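Long-range contact in carbonic anhydrase (Trichomonas vaginalis, PDB 6Y04), which probably catalyses the reversible hydration of carbon dioxide to hydrogencarbonate, as a zinc-dependent carbonic anhydrase of the beta class: residues Ile32-Cys37 / Phe92-Glu97. Residues are numbered along the deposited sequence; the frame is centred on the assembly and turned at random.
Sequences IAIVTC and FIMGHE. With ZN (zinc ion), chain C.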
loop_
_atom_site.group_PDB
_atom_site.type_symbol
_atom_site.label_atom_id
_atom_site.label_comp_id
_atom_site.label_asym_id
_atom_site.label_seq_id
_atom_site.Cartn_x
_atom_site.Cartn_y
_atom_site.Cartn_z
ATOM N N ILE A 32 4.517 12.714 7.998
ATOM C CA ILE A 32 5.356 11.977 7.065
ATOM C C ILE A 32 4.552 10.860 6.401
ATOM O O ILE A 32 3.643 10.281 6.996
ATOM C CB ILE A 32 6.641 11.458 7.744
ATOM C CG1 ILE A 32 6.338 10.492 8.894
ATOM C CG2 ILE A 32 7.524 12.617 8.189
ATOM C CD1 ILE A 32 7.567 9.836 9.488
ATOM N N ALA A 33 4.891 10.592 5.140
ATOM C CA ALA A 33 4.351 9.468 4.399
ATOM C C ALA A 33 5.483 8.490 4.094
ATOM O O ALA A 33 6.557 8.906 3.651
ATOM C CB ALA A 33 3.701 9.968 3.128
ATOM N N ILE A 34 5.230 7.194 4.333
ATOM C CA ILE A 34 6.136 6.119 3.949
ATOM C C ILE A 34 5.532 5.364 2.766
ATOM O O ILE A 34 4.382 4.933 2.841
ATOM C CB ILE A 34 6.408 5.154 5.122
ATOM C CG1 ILE A 34 6.682 5.874 6.449
ATOM C CG2 ILE A 34 7.498 4.152 4.770
ATOM C CD1 ILE A 34 7.964 6.691 6.500
ATOM N N VAL A 35 6.326 5.196 1.694
ATOM C CA VAL A 35 5.979 4.302 0.594
ATOM C C VAL A 35 6.911 3.093 0.629
ATOM O O VAL A 35 8.125 3.241 0.523
ATOM C CB VAL A 35 6.011 5.011 -0.779
ATOM C CG1 VAL A 35 5.653 4.064 -1.919
ATOM C CG2 VAL A 35 5.108 6.243 -0.808
ATOM N N THR A 36 6.341 1.897 0.777
ATOM C CA THR A 36 7.179 0.711 0.858
ATOM C C THR A 36 6.515 -0.449 0.118
ATOM O O THR A 36 5.494 -0.263 -0.543
ATOM C CB THR A 36 7.644 0.441 2.298
ATOM O OG1 THR A 36 8.781 -0.420 2.228
ATOM C CG2 THR A 36 6.573 -0.163 3.184
ATOM N N CYS A 37 7.129 -1.634 0.229
ATOM C CA CYS A 37 6.722 -2.796 -0.544
ATOM C C CYS A 37 5.689 -3.618 0.229
ATOM O O CYS A 37 5.584 -3.528 1.452
ATOM C CB CYS A 37 7.916 -3.675 -0.888
ATOM S SG CYS A 37 7.453 -5.034 -1.994
ATOM N N PHE A 92 8.991 9.578 2.433
ATOM C CA PHE A 92 10.067 8.601 2.402
ATOM C C PHE A 92 9.664 7.434 1.509
ATOM O O PHE A 92 8.659 6.768 1.766
ATOM C CB PHE A 92 10.343 8.080 3.812
ATOM C CG PHE A 92 10.827 9.130 4.775
ATOM C CD1 PHE A 92 9.938 10.032 5.346
ATOM C CD2 PHE A 92 12.172 9.225 5.104
ATOM C CE1 PHE A 92 10.381 11.011 6.227
ATOM C CE2 PHE A 92 12.615 10.202 5.984
ATOM C CZ PHE A 92 11.721 11.089 6.546
ATOM N N ILE A 93 10.458 7.198 0.457
ATOM C CA ILE A 93 10.280 6.016 -0.374
ATOM C C ILE A 93 11.321 4.968 0.011
ATOM O O ILE A 93 12.526 5.200 -0.097
ATOM C CB ILE A 93 10.311 6.395 -1.869
ATOM C CG1 ILE A 93 9.148 7.334 -2.200
ATOM C CG2 ILE A 93 10.296 5.152 -2.750
ATOM C CD1 ILE A 93 9.443 8.273 -3.332
ATOM N N MET A 94 10.832 3.807 0.464
ATOM C CA MET A 94 11.687 2.803 1.077
ATOM C C MET A 94 11.549 1.462 0.354
ATOM O O MET A 94 10.570 0.736 0.550
ATOM C CB MET A 94 11.353 2.640 2.560
ATOM C CG MET A 94 12.194 1.588 3.238
ATOM S SD MET A 94 12.123 1.688 5.022
ATOM C CE MET A 94 10.434 1.163 5.304
ATOM N N GLY A 95 12.559 1.155 -0.472
ATOM C CA GLY A 95 12.664 -0.125 -1.147
ATOM C C GLY A 95 13.403 -1.140 -0.283
ATOM O O GLY A 95 13.812 -0.832 0.832
ATOM N N HIS A 96 13.571 -2.358 -0.803
ATOM C CA HIS A 96 14.230 -3.393 -0.028
ATOM C C HIS A 96 15.011 -4.330 -0.940
ATOM O O HIS A 96 14.646 -4.529 -2.096
ATOM C CB HIS A 96 13.217 -4.143 0.846
ATOM C CG HIS A 96 12.277 -5.011 0.074
ATOM N ND1 HIS A 96 12.395 -6.385 0.062
ATOM C CD2 HIS A 96 11.219 -4.714 -0.717
ATOM C CE1 HIS A 96 11.447 -6.900 -0.690
ATOM N NE2 HIS A 96 10.715 -5.899 -1.187
ATOM N N GLU A 97 16.083 -4.898 -0.372
ATOM C CA GLU A 97 16.916 -5.903 -1.013
ATOM C C GLU A 97 16.097 -7.183 -1.155
ATOM O O GLU A 97 15.217 -7.441 -0.338
ATOM C CB GLU A 97 18.177 -6.143 -0.176
ATOM C CG GLU A 97 18.692 -4.880 0.509
ATOM C CD GLU A 97 20.085 -4.922 1.117
ATOM O OE1 GLU A 97 20.934 -5.677 0.595
ATOM O OE2 GLU A 97 20.319 -4.185 2.108
HETATM ZN ZN ZN C . 9.381 -6.142 -2.718
HETATM O O HOH W 1 8.701 -7.985 -3.077
#
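Two adjacent parallel strands of the beta-carbonic anhydrase core, 32-36 and 90-96, run together to the zinc site, where Cys37 and His96 bind the metal from the C-terminal sides of neighbouring strands. Three nearly straight backbone bonds join them: Phe92 N to Ala33 O, Val35 N to Phe92 O and Met94 N to Val35 O, each 2.8 Å. Beyond these, Thr36 takes over with its side chain. With OG1 anti to the backbone N (chi1 -161°), the hydroxyl donates to Met94 O at 2.7 Å, tilted 20° from the carbonyl plane; a beta-branched residue with a donor thus suits the strand and extends its bonding. The bent Met94 chain lies alongside, bringing CE near OG1 and Ile34 CG2. On this same face the Phe92 ring offers its edge to Ile32, CE1 meeting CG2 at 3.8 Å, while Ile34 CD1 packs on Phe92 CB. On the other face Val35 CB meets Ile93 CG1, branched aliphatics filling a buried layer. Past Thr36 and Gly95, Cys37 SG binds zinc at 2.3 Å and His96 NE2 at 2.0 Å; Cys37 CB approaches His96 CD2 at 3.5 Å. Cysteine sulfur and histidine nitrogen are both good zinc ligands, and the four-ligand shell is completed by Cys99 and a water 2.0 Å from the metal. Within the sheet, strand 57-61 flanks 32-36 and strand 163-168 flanks 90-96, with His164 stacked on Phe92. Helix 140-152 covers Ile93, whereas Gln3 and Ile7 of the second subunit pack against Ile32 and Phe92, respectively.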